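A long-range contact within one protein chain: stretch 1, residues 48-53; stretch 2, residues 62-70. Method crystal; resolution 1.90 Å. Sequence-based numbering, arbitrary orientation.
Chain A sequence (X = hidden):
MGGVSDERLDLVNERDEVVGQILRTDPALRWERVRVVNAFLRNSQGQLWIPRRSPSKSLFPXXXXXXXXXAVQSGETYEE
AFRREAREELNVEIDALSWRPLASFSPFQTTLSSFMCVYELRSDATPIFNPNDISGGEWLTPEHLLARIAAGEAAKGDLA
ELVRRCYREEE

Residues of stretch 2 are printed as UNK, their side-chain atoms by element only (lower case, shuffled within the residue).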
ATOM      1  N   LEU A  48     -11.319  -4.942  -6.238  1.00 17.56           N
ATOM      2  CA  LEU A  48     -10.444  -4.435  -5.190  1.00 17.12           C
ATOM      3  C   LEU A  48     -11.119  -3.208  -4.571  1.00 16.66           C
ATOM      4  O   LEU A  48     -11.706  -2.399  -5.289  1.00 15.24           O
ATOM      5  CB  LEU A  48      -9.090  -4.035  -5.793  1.00 18.27           C
ATOM      6  CG  LEU A  48      -8.371  -5.060  -6.679  1.00 18.71           C
ATOM      7  CD1 LEU A  48      -7.102  -4.427  -7.247  1.00 21.35           C
ATOM      8  CD2 LEU A  48      -8.022  -6.316  -5.877  1.00 20.16           C
ATOM      9  N   TRP A  49     -11.064  -3.062  -3.249  1.00 17.11           N
ATOM     10  CA  TRP A  49     -11.693  -1.891  -2.643  1.00 17.86           C
ATOM     11  C   TRP A  49     -10.686  -0.759  -2.735  1.00 17.98           C
ATOM     12  O   TRP A  49      -9.649  -0.769  -2.069  1.00 17.27           O
ATOM     13  CB  TRP A  49     -12.064  -2.133  -1.183  1.00 17.96           C
ATOM     14  CG  TRP A  49     -12.947  -1.042  -0.625  1.00 20.57           C
ATOM     15  CD1 TRP A  49     -14.278  -0.857  -0.867  1.00 22.25           C
ATOM     16  CD2 TRP A  49     -12.545   0.032   0.240  1.00 21.67           C
ATOM     17  NE1 TRP A  49     -14.732   0.268  -0.204  1.00 21.04           N
ATOM     18  CE2 TRP A  49     -13.686   0.832   0.478  1.00 20.11           C
ATOM     19  CE3 TRP A  49     -11.327   0.395   0.834  1.00 20.60           C
ATOM     20  CZ2 TRP A  49     -13.649   1.975   1.281  1.00 22.17           C
ATOM     21  CZ3 TRP A  49     -11.290   1.539   1.642  1.00 22.13           C
ATOM     22  CH2 TRP A  49     -12.448   2.311   1.852  1.00 21.90           C
ATOM     23  N   ILE A  50     -11.003   0.225  -3.565  1.00 16.83           N
ATOM     24  CA  ILE A  50     -10.093   1.339  -3.791  1.00 17.71           C
ATOM     25  C   ILE A  50     -10.572   2.620  -3.134  1.00 17.96           C
ATOM     26  O   ILE A  50     -11.593   3.192  -3.533  1.00 18.54           O
ATOM     27  CB  ILE A  50      -9.917   1.575  -5.311  1.00 17.32           C
ATOM     28  CG1 ILE A  50      -9.394   0.289  -5.977  1.00 18.03           C
ATOM     29  CG2 ILE A  50      -8.945   2.721  -5.549  1.00 17.31           C
ATOM     30  CD1 ILE A  50      -8.054  -0.198  -5.410  1.00 17.70           C
ATOM     31  N   PRO A  51      -9.838   3.093  -2.116  1.00 17.31           N
ATOM     32  CA  PRO A  51     -10.263   4.323  -1.454  1.00 17.44           C
ATOM     33  C   PRO A  51      -9.802   5.558  -2.206  1.00 21.27           C
ATOM     34  O   PRO A  51      -9.013   5.474  -3.147  1.00 20.63           O
ATOM     35  CB  PRO A  51      -9.614   4.219  -0.084  1.00 15.50           C
ATOM     36  CG  PRO A  51      -8.325   3.513  -0.370  1.00 15.23           C
ATOM     37  CD  PRO A  51      -8.730   2.445  -1.386  1.00 16.27           C
ATOM     38  N   ARG A  52     -10.317   6.697  -1.771  1.00 23.12           N
ATOM     39  CA  ARG A  52      -9.970   7.983  -2.343  1.00 30.03           C
ATOM     40  C   ARG A  52      -9.227   8.694  -1.222  1.00 30.92           C
ATOM     41  O   ARG A  52      -9.821   9.042  -0.199  1.00 31.79           O
ATOM     42  CB  ARG A  52     -11.236   8.741  -2.725  1.00 29.15           C
ATOM     43  CG  ARG A  52     -11.027   9.730  -3.837  1.00 38.89           C
ATOM     44  CD  ARG A  52     -12.340  10.358  -4.253  1.00 42.09           C
ATOM     45  NE  ARG A  52     -12.391  10.528  -5.698  1.00 47.09           N
ATOM     46  CZ  ARG A  52     -12.376   9.521  -6.562  1.00 47.19           C
ATOM     47  NH1 ARG A  52     -12.317   8.270  -6.125  1.00 48.92           N
ATOM     48  NH2 ARG A  52     -12.410   9.767  -7.863  1.00 49.68           N
ATOM     49  N   ARG A  53      -7.920   8.853  -1.421  1.00 35.15           N
ATOM     50  CA  ARG A  53      -7.003   9.493  -0.476  1.00 38.24           C
ATOM     51  C   ARG A  53      -6.118  10.496  -1.218  1.00 38.70           C
ATOM     52  O   ARG A  53      -4.881  10.304  -1.202  1.00 40.75           O
ATOM     53  CB  ARG A  53      -6.090   8.447   0.165  1.00 39.84           C
ATOM     54  CG  ARG A  53      -6.799   7.370   0.949  1.00 43.62           C
ATOM     55  CD  ARG A  53      -5.849   6.231   1.269  1.00 44.82           C
ATOM     56  NE  ARG A  53      -6.454   5.269   2.185  1.00 49.07           N
ATOM     57  CZ  ARG A  53      -5.979   4.049   2.412  1.00 48.00           C
ATOM     58  NH1 ARG A  53      -4.888   3.634   1.786  1.00 49.32           N
ATOM     59  NH2 ARG A  53      -6.597   3.246   3.267  1.00 48.83           N
ATOM     60  N   UNK A  62      -8.632  13.039  -2.515  1.00 35.70           N
ATOM     61  CA  UNK A  62      -9.380  12.874  -3.746  1.00 33.59           C
ATOM     62  C   UNK A  62      -8.678  12.005  -4.792  1.00 30.77           C
ATOM     63  O   UNK A  62      -9.170  11.856  -5.904  1.00 29.63           O
ATOM     64  c   UNK A  62     -10.727  15.007  -3.419  1.00 39.75           C
ATOM     65  n   UNK A  62     -11.918  15.278  -3.941  1.00 43.29           N
ATOM     66  c   UNK A  62      -9.746  14.252  -4.315  1.00 37.70           C
ATOM     67  o   UNK A  62     -10.420  15.327  -2.269  1.00 43.31           O
ATOM     68  N   UNK A  63      -7.544  11.408  -4.424  1.00 24.60           N
ATOM     69  CA  UNK A  63      -6.808  10.536  -5.337  1.00 23.28           C
ATOM     70  C   UNK A  63      -7.016   9.060  -5.003  1.00 23.16           C
ATOM     71  O   UNK A  63      -7.094   8.684  -3.832  1.00 23.93           O
ATOM     72  c   UNK A  63      -5.319  10.863  -5.295  1.00 25.45           C
ATOM     73  N   UNK A  64      -7.117   8.232  -6.041  1.00 20.96           N
ATOM     74  CA  UNK A  64      -7.280   6.787  -5.877  1.00 19.08           C
ATOM     75  C   UNK A  64      -5.993   6.247  -5.258  1.00 20.02           C
ATOM     76  O   UNK A  64      -4.908   6.741  -5.554  1.00 19.53           O
ATOM     77  c   UNK A  64      -8.746   6.567  -8.001  1.00 20.56           C
ATOM     78  c   UNK A  64      -9.960   5.909  -7.368  1.00 20.57           C
ATOM     79  c   UNK A  64      -8.621   6.208  -9.474  1.00 19.93           C
ATOM     80  c   UNK A  64      -7.493   6.132  -7.241  1.00 18.28           C
ATOM     81  N   UNK A  65      -6.103   5.218  -4.425  1.00 18.83           N
ATOM     82  CA  UNK A  65      -4.917   4.655  -3.790  1.00 19.56           C
ATOM     83  C   UNK A  65      -5.110   3.176  -3.476  1.00 18.90           C
ATOM     84  O   UNK A  65      -6.174   2.619  -3.734  1.00 19.41           O
ATOM     85  o   UNK A  65      -3.004   5.556  -0.777  1.00 29.34           O
ATOM     86  c   UNK A  65      -3.245   5.158  -1.935  1.00 23.46           C
ATOM     87  o   UNK A  65      -2.403   4.572  -2.646  1.00 25.30           O
ATOM     88  c   UNK A  65      -4.633   5.428  -2.499  1.00 21.81           C
ATOM     89  N   UNK A  66      -4.076   2.539  -2.932  1.00 17.37           N
ATOM     90  CA  UNK A  66      -4.183   1.133  -2.551  1.00 18.22           C
ATOM     91  C   UNK A  66      -5.147   1.091  -1.366  1.00 17.56           C
ATOM     92  O   UNK A  66      -5.378   2.109  -0.700  1.00 16.71           O
ATOM     93  c   UNK A  66      -2.209   1.430  -0.996  1.00 19.98           C
ATOM     94  c   UNK A  66      -1.855   0.418  -3.256  1.00 20.30           C
ATOM     95  c   UNK A  66      -2.816   0.539  -2.083  1.00 19.06           C
ATOM     96  N   UNK A  67      -5.699  -0.087  -1.092  1.00 16.82           N
ATOM     97  CA  UNK A  67      -6.630  -0.257   0.024  1.00 17.64           C
ATOM     98  C   UNK A  67      -5.994   0.146   1.355  1.00 17.57           C
ATOM     99  O   UNK A  67      -6.613   0.838   2.167  1.00 16.44           O
ATOM    100  c   UNK A  67      -7.079  -1.717   0.117  1.00 19.09           C
ATOM    101  o   UNK A  67      -7.595  -2.179  -1.134  1.00 21.12           O
ATOM    102  N   UNK A  68      -4.761  -0.309   1.568  1.00 20.46           N
ATOM    103  CA  UNK A  68      -4.011  -0.029   2.799  1.00 22.06           C
ATOM    104  C   UNK A  68      -2.558   0.232   2.416  1.00 21.62           C
ATOM    105  O   UNK A  68      -1.960  -0.552   1.688  1.00 19.56           O
ATOM    106  c   UNK A  68      -3.481  -0.811   5.122  1.00 27.09           C
ATOM    107  c   UNK A  68      -5.355  -1.879   3.848  1.00 26.00           C
ATOM    108  c   UNK A  68      -3.987  -1.245   3.757  1.00 24.12           C
ATOM    109  N   UNK A  69      -1.980   1.320   2.911  1.00 21.19           N
ATOM    110  CA  UNK A  69      -0.595   1.589   2.574  1.00 21.88           C
ATOM    111  C   UNK A  69       0.085   2.591   3.479  1.00 23.54           C
ATOM    112  O   UNK A  69      -0.546   3.531   3.956  1.00 23.80           O
ATOM    113  N   UNK A  70       1.377   2.395   3.716  1.00 23.05           N
ATOM    114  CA  UNK A  70       2.104   3.323   4.561  1.00 22.93           C
ATOM    115  C   UNK A  70       3.543   2.912   4.769  1.00 22.74           C
ATOM    116  O   UNK A  70       3.925   1.774   4.486  1.00 21.23           O
TER

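Position 62 carries two side-chain carbons, the second bearing one oxygen and one nitrogen: a short amide. Its CB points away from stretch 1, and the contact is made by backbone, with its C 3.4 Å from CG of R52. This is N62, a polar residue at ease in an exposed loop.

Position 63 has a single side-chain carbon. Its main chain does the work: R53 N donates to the O of position 63 at 2.6 Å, and CA of R52 approaches the same oxygen at 3.3 Å in a CA-H...O contact. The lone carbon marks alanine, A63. The CB points away overall, though it touches stretch 1, so the backbone carries the pairing and the methyl group asks for no polar partner.

Position 64 shows four carbons forked at the second; one carbon of the fork lies 3.8 Å from CG2 of I50 and 3.6 Å from NH1 of R52. The pattern is that of leucine. L64 is buried, and its branched end packs on an apolar neighbour and beside a guanidinium.

Position 65 has two carbons, the second with two oxygens, and its CB points toward stretch 1. The carboxylate identifies D65. Its OD2 forms a long salt bridge with NH1 of R53 (3.7 Å), while OD1 accepts a weak bond from N of position 66 at 2.6 Å. Its own N donates to P51 O at 3.2 Å.

Position 66 bears three carbons, branched at the first, and its CB points away; its backbone O lies 3.3 Å from P51 CG. This is V66, whose apolar side chain suits a buried site.

Position 67 has one carbon and one oxygen, and that oxygen lies 2.7 Å from W49 O; the hydroxyl marks serine, S67. OG donates to that carbonyl; a short hydroxyl can satisfy a main-chain carbonyl inside a buried contact. S67 O accepts a weak bond from R53 NH2 at 2.6 Å.

Position 68 again has three carbons branched at the first; its CB points away, and its CA lies 3.9 Å from R53 NH1. This is V68, a beta-branched residue well suited to a strand.

Position 69 has no side-chain atoms and is G69. A modelled CB would come within 2.8 Å of V66 CG2. Position 70, also bare, makes no contact and is G70.

The contact is organised around a single backbone bridge pairing R52 with L64, flanked by the hydrogen bonds of P51 and R53. Beyond it, the R53 side chain reaches along stretch 2 to D65 and S67, while S67 secures W49, and I50 and L64 add apolar packing.

Stretch 2 (62-70) NALDVSVGG
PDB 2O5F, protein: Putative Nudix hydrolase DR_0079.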